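Local structure of putative metal-dependent hydrolase (Parabacteroides distasonis ATCC 8503, 3KL7) at residues K23-K28 and T151-R156; A66-I71 and S120-E125; K203-Y208 and I227-R232. The protein probably acts as a metal-dependent hydrolase of the metallo-beta-lactamase superfamily, holding a pair of zinc ions at its metal site. All blocks are in the same frame, centred on the assembly; numbering follows the deposited sequence.

Overall arrangement
The three contacts lie in two facing mixed beta-sheets of a metallo-beta-lactamase-type sandwich. Interaction 1 joins the turn between strands 19-23 and 29-36 of one sheet to the hairpin 146-152/155-159 of the other. Interaction 2 also spans the sheets, its centre about 15 Å from that of interaction 1, and its segments fall in the chain between those of interaction 1. They touch through the Arg156-Glu125 salt bridge and Phe152-Met122 packing. Later in sequence, interaction 3 (centre about 19 Å from interaction 1, 22 Å from interaction 2) pairs strand 204-208, which runs into zinc ligand His209, with outermost strand 228-229. Two contacts thus cross between sheets; the third lies within one, toward the metal site.

Interaction 1 of 3, residues K23-K28 and T151-R156; sequences KTKSGK and TFDGLR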
loop_
_atom_site.group_PDB
_atom_site.type_symbol
_atom_site.label_atom_id
_atom_site.label_comp_id
_atom_site.label_asym_id
_atom_site.label_seq_id
_atom_site.Cartn_x
_atom_site.Cartn_y
_atom_site.Cartn_z
ATOM N N LYS A 23 -15.295 4.920 8.564
ATOM C CA LYS A 23 -15.655 6.232 9.062
ATOM C C LYS A 23 -14.504 6.764 9.888
ATOM O O LYS A 23 -13.873 6.015 10.596
ATOM C CB LYS A 23 -16.947 6.150 9.894
ATOM C CG LYS A 23 -18.242 6.003 9.025
ATOM C CD LYS A 23 -18.533 7.301 8.206
ATOM C CE LYS A 23 -19.817 7.204 7.349
ATOM N NZ LYS A 23 -19.727 6.228 6.173
ATOM N N THR A 24 -14.202 8.055 9.750
ATOM C CA THR A 24 -13.137 8.713 10.553
ATOM C C THR A 24 -13.788 9.354 11.795
ATOM O O THR A 24 -14.993 9.284 11.947
ATOM C CB THR A 24 -12.427 9.792 9.749
ATOM O OG1 THR A 24 -13.305 10.909 9.576
ATOM C CG2 THR A 24 -11.983 9.258 8.364
ATOM N N LYS A 25 -12.994 9.982 12.675
ATOM C CA LYS A 25 -13.559 10.499 13.950
ATOM C C LYS A 25 -14.593 11.608 13.762
ATOM O O LYS A 25 -15.491 11.758 14.586
ATOM C CB LYS A 25 -12.459 10.949 14.957
ATOM C CG LYS A 25 -11.251 11.592 14.339
ATOM C CD LYS A 25 -10.399 12.361 15.362
ATOM C CE LYS A 25 -9.169 13.027 14.675
ATOM N NZ LYS A 25 -8.414 13.882 15.578
ATOM N N SER A 26 -14.482 12.379 12.684
ATOM C CA SER A 26 -15.409 13.490 12.476
ATOM C C SER A 26 -16.622 13.074 11.629
ATOM O O SER A 26 -17.500 13.867 11.387
ATOM C CB SER A 26 -14.700 14.687 11.843
ATOM O OG SER A 26 -14.404 14.449 10.474
ATOM N N GLY A 27 -16.638 11.822 11.185
ATOM C CA GLY A 27 -17.752 11.285 10.441
ATOM C C GLY A 27 -17.501 11.175 8.951
ATOM O O GLY A 27 -18.387 10.798 8.203
ATOM N N LYS A 28 -16.296 11.494 8.513
ATOM C CA LYS A 28 -16.003 11.458 7.110
ATOM C C LYS A 28 -15.732 10.005 6.650
ATOM O O LYS A 28 -15.350 9.148 7.445
ATOM C CB LYS A 28 -14.844 12.418 6.769
ATOM C CG LYS A 28 -15.272 13.938 6.818
ATOM C CD LYS A 28 -14.199 14.874 6.282
ATOM C CE LYS A 28 -14.791 16.270 5.890
ATOM N N THR A 151 -2.724 9.073 6.641
ATOM C CA THR A 151 -3.609 9.433 7.730
ATOM C C THR A 151 -4.727 10.356 7.223
ATOM O O THR A 151 -4.460 11.397 6.662
ATOM C CB THR A 151 -2.831 10.116 8.886
ATOM O OG1 THR A 151 -1.735 9.262 9.307
ATOM C CG2 THR A 151 -3.771 10.398 10.083
ATOM N N PHE A 152 -5.981 9.917 7.399
ATOM C CA PHE A 152 -7.153 10.712 7.071
ATOM C C PHE A 152 -7.927 10.974 8.379
ATOM O O PHE A 152 -8.496 10.056 8.945
ATOM C CB PHE A 152 -8.075 9.947 6.118
ATOM C CG PHE A 152 -7.379 9.335 4.926
ATOM C CD1 PHE A 152 -6.802 8.067 5.013
ATOM C CD2 PHE A 152 -7.327 10.005 3.719
ATOM C CE1 PHE A 152 -6.176 7.491 3.899
ATOM C CE2 PHE A 152 -6.688 9.440 2.604
ATOM C CZ PHE A 152 -6.126 8.186 2.692
ATOM N N ASP A 153 -7.916 12.213 8.864
ATOM C CA ASP A 153 -8.724 12.587 10.029
ATOM C C ASP A 153 -8.591 11.520 11.153
ATOM O O ASP A 153 -9.576 11.059 11.706
ATOM C CB ASP A 153 -10.197 12.740 9.582
ATOM C CG ASP A 153 -11.100 13.293 10.668
ATOM O OD1 ASP A 153 -10.614 14.016 11.565
ATOM O OD2 ASP A 153 -12.320 13.018 10.606
ATOM N N GLY A 154 -7.355 11.122 11.452
ATOM C CA GLY A 154 -7.091 10.167 12.541
ATOM C C GLY A 154 -7.061 8.694 12.120
ATOM O O GLY A 154 -6.548 7.857 12.850
ATOM N N LEU A 155 -7.618 8.375 10.951
ATOM C CA LEU A 155 -7.629 6.995 10.469
ATOM C C LEU A 155 -6.323 6.727 9.756
ATOM O O LEU A 155 -6.037 7.361 8.752
ATOM C CB LEU A 155 -8.801 6.779 9.507
ATOM C CG LEU A 155 -9.034 5.354 9.043
ATOM C CD1 LEU A 155 -9.652 4.568 10.137
ATOM C CD2 LEU A 155 -9.933 5.355 7.832
ATOM N N ARG A 156 -5.536 5.781 10.279
ATOM C CA ARG A 156 -4.196 5.479 9.731
ATOM C C ARG A 156 -4.178 4.193 8.924
ATOM O O ARG A 156 -4.497 3.138 9.421
ATOM C CB ARG A 156 -3.147 5.428 10.864
ATOM C CG ARG A 156 -2.898 6.826 11.501
ATOM C CD ARG A 156 -2.201 6.791 12.874
ATOM N NE ARG A 156 -0.893 6.114 12.891
ATOM C CZ ARG A 156 0.219 6.576 12.304
ATOM N NH1 ARG A 156 0.208 7.693 11.609
ATOM N NH2 ARG A 156 1.342 5.899 12.407
HETATM O O HOH W 1 -10.199 8.639 12.817
#
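The carboxylate of Asp153 is the flat group at the centre of this contact, with Thr24 OG1, Ser26 N and Lys25 CE on one side of its plane and Ser26 OG on the opposite side. Nearly all of its grip falls on one oxygen. Thr24 OG1 donates to Asp153 OD2 from the anti side at 2.5 Å, 22° out of the carboxylate plane. Ser26 N reaches Asp153 OD2 from the syn side at 3.1 Å, while Ser26 OG, 2.5 Å from Asp153 OD2, stands well off the plane. The other oxygen meets carbon instead: Lys25 CE lies 3.6 Å from Asp153 OD1. Lys25 NZ is 4.6 Å from Asp153 OD1, too far for a salt bridge.

Two tight turns set up this geometry. Residues 24-27 form a type I turn, and Phe152 to Leu155 form a type I' turn closing the hairpin 146-152/155-159. With Asp153 CG anti to the backbone N (chi1 -173°), the carboxylate reaches the other turn, where the hydroxyls of Thr24 and Ser26 and the backbone N of Ser26 converge. Thr24 CG2 also lies 3.6 Å from Phe152 O. A water donates to Asp153 O and weakly accepts from Lys25 N. Tyr44 touches both Thr24 and Asp153.

Three donors on OD2 would be expected to favour a charged carboxylate. The chemistry thus ties turns of the two sheets together largely through a single acceptor atom, Asp153 OD2.

Interaction 2 of 3, residues A66-I71 and S120-E125; sequences ADIILI and SYMKIE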
loop_
_atom_site.group_PDB
_atom_site.type_symbol
_atom_site.label_atom_id
_atom_site.label_comp_id
_atom_site.label_asym_id
_atom_site.label_seq_id
_atom_site.Cartn_x
_atom_site.Cartn_y
_atom_site.Cartn_z
ATOM N N ALA A 66 -7.172 10.868 -10.811
ATOM C CA ALA A 66 -6.433 10.915 -9.558
ATOM C C ALA A 66 -6.111 12.342 -9.121
ATOM O O ALA A 66 -5.591 13.139 -9.895
ATOM C CB ALA A 66 -5.138 10.120 -9.693
ATOM N N ASP A 67 -6.428 12.656 -7.884
ATOM C CA ASP A 67 -5.876 13.839 -7.248
ATOM C C ASP A 67 -4.450 13.522 -6.798
ATOM O O ASP A 67 -3.579 14.400 -6.772
ATOM C CB ASP A 67 -6.720 14.245 -6.050
ATOM C CG ASP A 67 -8.075 14.805 -6.454
ATOM O OD1 ASP A 67 -8.116 15.942 -6.946
ATOM O OD2 ASP A 67 -9.100 14.101 -6.273
ATOM N N ILE A 68 -4.219 12.259 -6.459
ATOM C CA ILE A 68 -2.936 11.820 -5.969
ATOM C C ILE A 68 -2.609 10.439 -6.472
ATOM O O ILE A 68 -3.474 9.563 -6.468
ATOM C CB ILE A 68 -2.917 11.778 -4.416
ATOM C CG1 ILE A 68 -3.213 13.179 -3.854
ATOM C CG2 ILE A 68 -1.542 11.259 -3.895
ATOM C CD1 ILE A 68 -3.351 13.204 -2.355
ATOM N N ILE A 69 -1.347 10.241 -6.907
ATOM C CA ILE A 69 -0.840 8.908 -7.257
ATOM C C ILE A 69 0.364 8.592 -6.394
ATOM O O ILE A 69 1.352 9.329 -6.380
ATOM C CB ILE A 69 -0.455 8.799 -8.775
ATOM C CG1 ILE A 69 -1.687 9.141 -9.662
ATOM C CG2 ILE A 69 0.128 7.344 -9.109
ATOM C CD1 ILE A 69 -1.380 9.307 -11.125
ATOM N N LEU A 70 0.262 7.503 -5.653
ATOM C CA LEU A 70 1.326 7.036 -4.772
ATOM C C LEU A 70 2.053 5.857 -5.430
ATOM O O LEU A 70 1.422 4.858 -5.759
ATOM C CB LEU A 70 0.719 6.512 -3.470
ATOM C CG LEU A 70 0.813 7.315 -2.215
ATOM C CD1 LEU A 70 2.273 7.730 -1.942
ATOM C CD2 LEU A 70 -0.090 8.516 -2.317
ATOM N N ILE A 71 3.358 5.958 -5.589
ATOM C CA ILE A 71 4.155 4.806 -6.032
ATOM C C ILE A 71 5.078 4.318 -4.916
ATOM O O ILE A 71 5.877 5.099 -4.374
ATOM C CB ILE A 71 5.014 5.128 -7.254
ATOM C CG1 ILE A 71 4.169 5.753 -8.357
ATOM C CG2 ILE A 71 5.710 3.850 -7.757
ATOM C CD1 ILE A 71 2.920 4.955 -8.701
ATOM N N SER A 120 -3.607 18.702 2.675
ATOM C CA SER A 120 -4.314 19.060 3.897
ATOM C C SER A 120 -5.239 17.965 4.407
ATOM O O SER A 120 -5.581 17.956 5.579
ATOM C CB SER A 120 -5.108 20.339 3.696
ATOM O OG SER A 120 -6.178 20.125 2.797
ATOM N N TYR A 121 -5.641 17.044 3.523
ATOM C CA TYR A 121 -6.601 15.991 3.879
ATOM C C TYR A 121 -5.952 14.614 4.047
ATOM O O TYR A 121 -6.643 13.634 4.332
ATOM C CB TYR A 121 -7.729 15.911 2.829
ATOM C CG TYR A 121 -7.265 15.636 1.420
ATOM C CD1 TYR A 121 -7.001 14.332 0.994
ATOM C CD2 TYR A 121 -7.115 16.675 0.496
ATOM C CE1 TYR A 121 -6.567 14.063 -0.334
ATOM C CE2 TYR A 121 -6.683 16.421 -0.835
ATOM C CZ TYR A 121 -6.413 15.113 -1.234
ATOM O OH TYR A 121 -5.986 14.851 -2.533
HETATM N N MSE A 122 -4.636 14.533 3.874
HETATM C CA MSE A 122 -3.957 13.240 3.944
HETATM C C MSE A 122 -2.489 13.391 4.243
HETATM O O MSE A 122 -1.711 13.813 3.373
HETATM C CB MSE A 122 -4.116 12.473 2.633
HETATM C CG MSE A 122 -3.459 11.094 2.673
HETATM SE SE MSE A 122 -3.565 10.152 1.043
HETATM C CE MSE A 122 -2.267 11.151 0.060
ATOM N N LYS A 123 -2.100 13.032 5.476
ATOM C CA LYS A 123 -0.705 13.056 5.876
ATOM C C LYS A 123 -0.072 11.804 5.364
ATOM O O LYS A 123 -0.687 10.743 5.396
ATOM C CB LYS A 123 -0.578 13.133 7.413
ATOM C CG LYS A 123 0.856 13.019 7.929
ATOM C CD LYS A 123 0.952 13.299 9.433
ATOM C CE LYS A 123 0.418 12.121 10.256
ATOM N NZ LYS A 123 0.730 12.251 11.701
ATOM N N ILE A 124 1.157 11.922 4.860
ATOM C CA ILE A 124 1.903 10.757 4.372
ATOM C C ILE A 124 3.181 10.593 5.156
ATOM O O ILE A 124 3.912 11.549 5.369
ATOM C CB ILE A 124 2.315 10.894 2.864
ATOM C CG1 ILE A 124 1.146 11.345 1.997
ATOM C CG2 ILE A 124 2.840 9.594 2.350
ATOM C CD1 ILE A 124 1.554 11.632 0.524
ATOM N N GLU A 125 3.460 9.365 5.571
ATOM C CA GLU A 125 4.759 9.028 6.117
ATOM C C GLU A 125 5.336 7.888 5.303
ATOM O O GLU A 125 4.660 6.914 5.042
ATOM C CB GLU A 125 4.631 8.642 7.613
ATOM C CG GLU A 125 3.918 9.717 8.442
ATOM C CD GLU A 125 3.469 9.230 9.799
ATOM O OE1 GLU A 125 4.316 9.180 10.724
ATOM O OE2 GLU A 125 2.250 8.919 9.947
#
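Ile68 pushes its CD1 methyl into the hollow between the phenol end of Tyr121 and the terminal methyl of Met122, which is selenomethionine in this crystal. The tip-to-tip meeting with Met122 is tight, Ile68 CD1 to Met122 CE being 3.3 Å. On the other side of that hollow Ile68 CD1 lies 3.1 Å from Tyr121 OH and 3.8 Å from Tyr121 CZ, approaching the ring obliquely.

Met122 offers its methyl as the answering bump. Its chain runs extended as far as the selenium and then bends (chi3 74°), which brings CE beside both branches of Ile68: the Ile68 CG2 methyl is 4.0 Å from Met122 CE. Leu70 supplies the next bump along the strand, its CD2 meeting Met122 CE end-on at 4.2 Å. At the opposite end, Asp67 CB sits 3.6 Å from Tyr121 OH, while the Asp67 carboxylate is engaged by Lys89 and the backbone of Ser48.

No hydrogen bond joins the segments, and Ile68 CA lies 10.1 Å from Met122 CA, so side chains alone fill the gap, as expected between the facing sheets of a sandwich. Around this interface, His47 of strand 47-51 stacks its ring on Tyr121, Ile49 of the same strand touches both Ile68 and Met122, Ile95 of strand 93-96 flanks Ile68 and Leu70, and strand 146-152 contributes Tyr148 against Leu70.

Interaction 3 of 3, residues K203-Y208 and I227-R232; sequences KILYPY and IDVRIR
Lys203 opens the parallel pairing of strands 204-208 and 228-229, the two strands of a beta-alpha-beta unit whose connection carries helix 217-221; strand 204-208 is followed directly by zinc ligand His209. Lys203 O accepts from Asp228 N at 3.1 Å. Ile204 sits on the same sheet face as Asp228 and lays its side chain over one face of the Arg230 guanidinium, with Ile204 CG2 3.8 Å from Arg230 NE. That guanidinium is steadied within its own segment by a salt bridge, Arg230 NE donating to Asp228 OD2 at 2.7 Å.

Leu205 both accepts and donates: its N bonds to Asp228 O with an almost straight N-H...O angle of 179°, and Leu205 O receives Arg230 N at 2.8 Å. These alternating bonds are the evidence for parallel register. On the other sheet face Leu205 CB packs 3.6 Å from Ile227 CG2, and helix 217-221 covers this side through Leu218.

Tyr206 places its ring among the arginines. The aliphatic chain of Arg230 is extended, which lets Arg230 NH1 reach Tyr206 OH at 3.1 Å with the two planes 80° apart. Arg232 CG meets the ring at its edge, while Tyr206 CE1 lies over one face of the Arg232 guanidinium, toward the rim, the two planes nearly perpendicular. Asp20 of strand 19-23 completes the group, hydrogen-bonding Tyr206 OH and forming a salt bridge with Arg232.

Pro207 CG packs 3.5 Å from Ile231 CD1. Beyond the strand pairing, one water donates to both Pro207 O and Arg230 O and accepts from Arg232 N.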
loop_
_atom_site.group_PDB
_atom_site.type_symbol
_atom_site.label_atom_id
_atom_site.label_comp_id
_atom_site.label_asym_id
_atom_site.label_seq_id
_atom_site.Cartn_x
_atom_site.Cartn_y
_atom_site.Cartn_z
ATOM N N LYS A 203 -5.713 -3.043 13.551
ATOM C CA LYS A 203 -7.037 -3.432 13.838
ATOM C C LYS A 203 -7.600 -4.262 12.680
ATOM O O LYS A 203 -8.249 -5.264 12.898
ATOM C CB LYS A 203 -7.887 -2.217 14.114
ATOM C CG LYS A 203 -7.516 -1.506 15.427
ATOM C CD LYS A 203 -8.028 -0.105 15.453
ATOM C CE LYS A 203 -7.863 0.529 16.819
ATOM N NZ LYS A 203 -8.004 2.021 16.720
ATOM N N ILE A 204 -7.320 -3.839 11.455
ATOM C CA ILE A 204 -7.813 -4.526 10.263
ATOM C C ILE A 204 -6.659 -4.839 9.352
ATOM O O ILE A 204 -5.827 -3.987 9.111
ATOM C CB ILE A 204 -8.850 -3.657 9.526
ATOM C CG1 ILE A 204 -10.136 -3.601 10.353
ATOM C CG2 ILE A 204 -9.127 -4.218 8.113
ATOM C CD1 ILE A 204 -10.931 -2.390 10.147
ATOM N N LEU A 205 -6.595 -6.086 8.855
ATOM C CA LEU A 205 -5.475 -6.509 7.998
ATOM C C LEU A 205 -5.980 -7.059 6.693
ATOM O O LEU A 205 -6.689 -8.055 6.674
ATOM C CB LEU A 205 -4.600 -7.583 8.711
ATOM C CG LEU A 205 -3.458 -8.242 7.839
ATOM C CD1 LEU A 205 -2.389 -7.242 7.528
ATOM C CD2 LEU A 205 -2.834 -9.473 8.529
ATOM N N TYR A 206 -5.602 -6.412 5.597
ATOM C CA TYR A 206 -5.864 -6.938 4.260
ATOM C C TYR A 206 -4.573 -7.531 3.681
ATOM O O TYR A 206 -3.684 -6.778 3.246
ATOM C CB TYR A 206 -6.320 -5.819 3.302
ATOM C CG TYR A 206 -7.705 -5.237 3.567
ATOM C CD1 TYR A 206 -8.832 -5.832 3.051
ATOM C CD2 TYR A 206 -7.863 -4.068 4.308
ATOM C CE1 TYR A 206 -10.090 -5.301 3.280
ATOM C CE2 TYR A 206 -9.110 -3.531 4.537
ATOM C CZ TYR A 206 -10.221 -4.151 4.020
ATOM O OH TYR A 206 -11.471 -3.621 4.246
ATOM N N PRO A 207 -4.461 -8.869 3.650
ATOM C CA PRO A 207 -3.382 -9.387 2.845
ATOM C C PRO A 207 -3.532 -8.936 1.391
ATOM O O PRO A 207 -4.632 -9.000 0.829
ATOM C CB PRO A 207 -3.565 -10.909 2.948
ATOM C CG PRO A 207 -4.899 -11.107 3.467
ATOM C CD PRO A 207 -5.216 -9.937 4.295
ATOM N N TYR A 208 -2.447 -8.483 0.782
ATOM C CA TYR A 208 -2.497 -8.143 -0.618
ATOM C C TYR A 208 -1.223 -8.562 -1.343
ATOM O O TYR A 208 -0.302 -9.149 -0.729
ATOM C CB TYR A 208 -2.867 -6.651 -0.799
ATOM C CG TYR A 208 -1.738 -5.608 -0.756
ATOM C CD1 TYR A 208 -0.541 -5.833 -0.060
ATOM C CD2 TYR A 208 -1.909 -4.384 -1.365
ATOM C CE1 TYR A 208 0.451 -4.884 -0.026
ATOM C CE2 TYR A 208 -0.927 -3.421 -1.335
ATOM C CZ TYR A 208 0.255 -3.666 -0.669
ATOM O OH TYR A 208 1.241 -2.686 -0.650
ATOM N N ILE A 227 -7.022 -9.382 15.401
ATOM C CA ILE A 227 -6.894 -8.651 14.146
ATOM C C ILE A 227 -7.928 -9.183 13.136
ATOM O O ILE A 227 -8.035 -10.385 12.931
ATOM C CB ILE A 227 -5.482 -8.845 13.520
ATOM C CG1 ILE A 227 -4.395 -8.391 14.466
ATOM C CG2 ILE A 227 -5.367 -8.090 12.168
ATOM C CD1 ILE A 227 -2.996 -8.680 13.939
ATOM N N ASP A 228 -8.681 -8.288 12.506
ATOM C CA ASP A 228 -9.651 -8.703 11.494
ATOM C C ASP A 228 -8.926 -8.878 10.155
ATOM O O ASP A 228 -8.611 -7.913 9.477
ATOM C CB ASP A 228 -10.787 -7.693 11.377
ATOM C CG ASP A 228 -11.839 -8.093 10.314
ATOM O OD1 ASP A 228 -11.863 -9.294 9.879
ATOM O OD2 ASP A 228 -12.643 -7.202 9.913
ATOM N N VAL A 229 -8.644 -10.118 9.806
ATOM C CA VAL A 229 -7.989 -10.431 8.543
ATOM C C VAL A 229 -9.082 -10.520 7.503
ATOM O O VAL A 229 -9.957 -11.347 7.630
ATOM C CB VAL A 229 -7.227 -11.790 8.626
ATOM C CG1 VAL A 229 -6.480 -12.071 7.340
ATOM C CG2 VAL A 229 -6.265 -11.797 9.837
ATOM N N ARG A 230 -9.043 -9.639 6.491
ATOM C CA ARG A 230 -10.085 -9.597 5.447
ATOM C C ARG A 230 -9.503 -10.017 4.129
ATOM O O ARG A 230 -8.570 -9.387 3.631
ATOM C CB ARG A 230 -10.661 -8.190 5.312
ATOM C CG ARG A 230 -11.280 -7.643 6.605
ATOM C CD ARG A 230 -11.857 -6.258 6.409
ATOM N NE ARG A 230 -12.541 -5.788 7.606
ATOM C CZ ARG A 230 -13.319 -4.699 7.653
ATOM N NH1 ARG A 230 -13.513 -3.959 6.563
ATOM N NH2 ARG A 230 -13.906 -4.353 8.788
ATOM N N ILE A 231 -10.037 -11.081 3.561
ATOM C CA ILE A 231 -9.547 -11.587 2.277
ATOM C C ILE A 231 -10.313 -10.947 1.104
ATOM O O ILE A 231 -11.540 -11.040 1.005
ATOM C CB ILE A 231 -9.661 -13.143 2.185
ATOM C CG1 ILE A 231 -9.005 -13.790 3.399
ATOM C CG2 ILE A 231 -9.008 -13.663 0.910
ATOM C CD1 ILE A 231 -7.598 -13.362 3.611
ATOM N N ARG A 232 -9.561 -10.293 0.231
ATOM C CA ARG A 232 -10.099 -9.666 -0.959
ATOM C C ARG A 232 -9.338 -10.177 -2.178
ATOM O O ARG A 232 -8.348 -10.864 -2.040
ATOM C CB ARG A 232 -9.979 -8.152 -0.837
ATOM C CG ARG A 232 -10.765 -7.567 0.355
ATOM C CD ARG A 232 -12.272 -7.725 0.184
ATOM N NE ARG A 232 -13.036 -7.123 1.279
ATOM C CZ ARG A 232 -13.355 -7.750 2.427
ATOM N NH1 ARG A 232 -12.985 -9.008 2.655
ATOM N NH2 ARG A 232 -14.029 -7.113 3.343
HETATM O O HOH W 2 -7.335 -9.024 1.307
#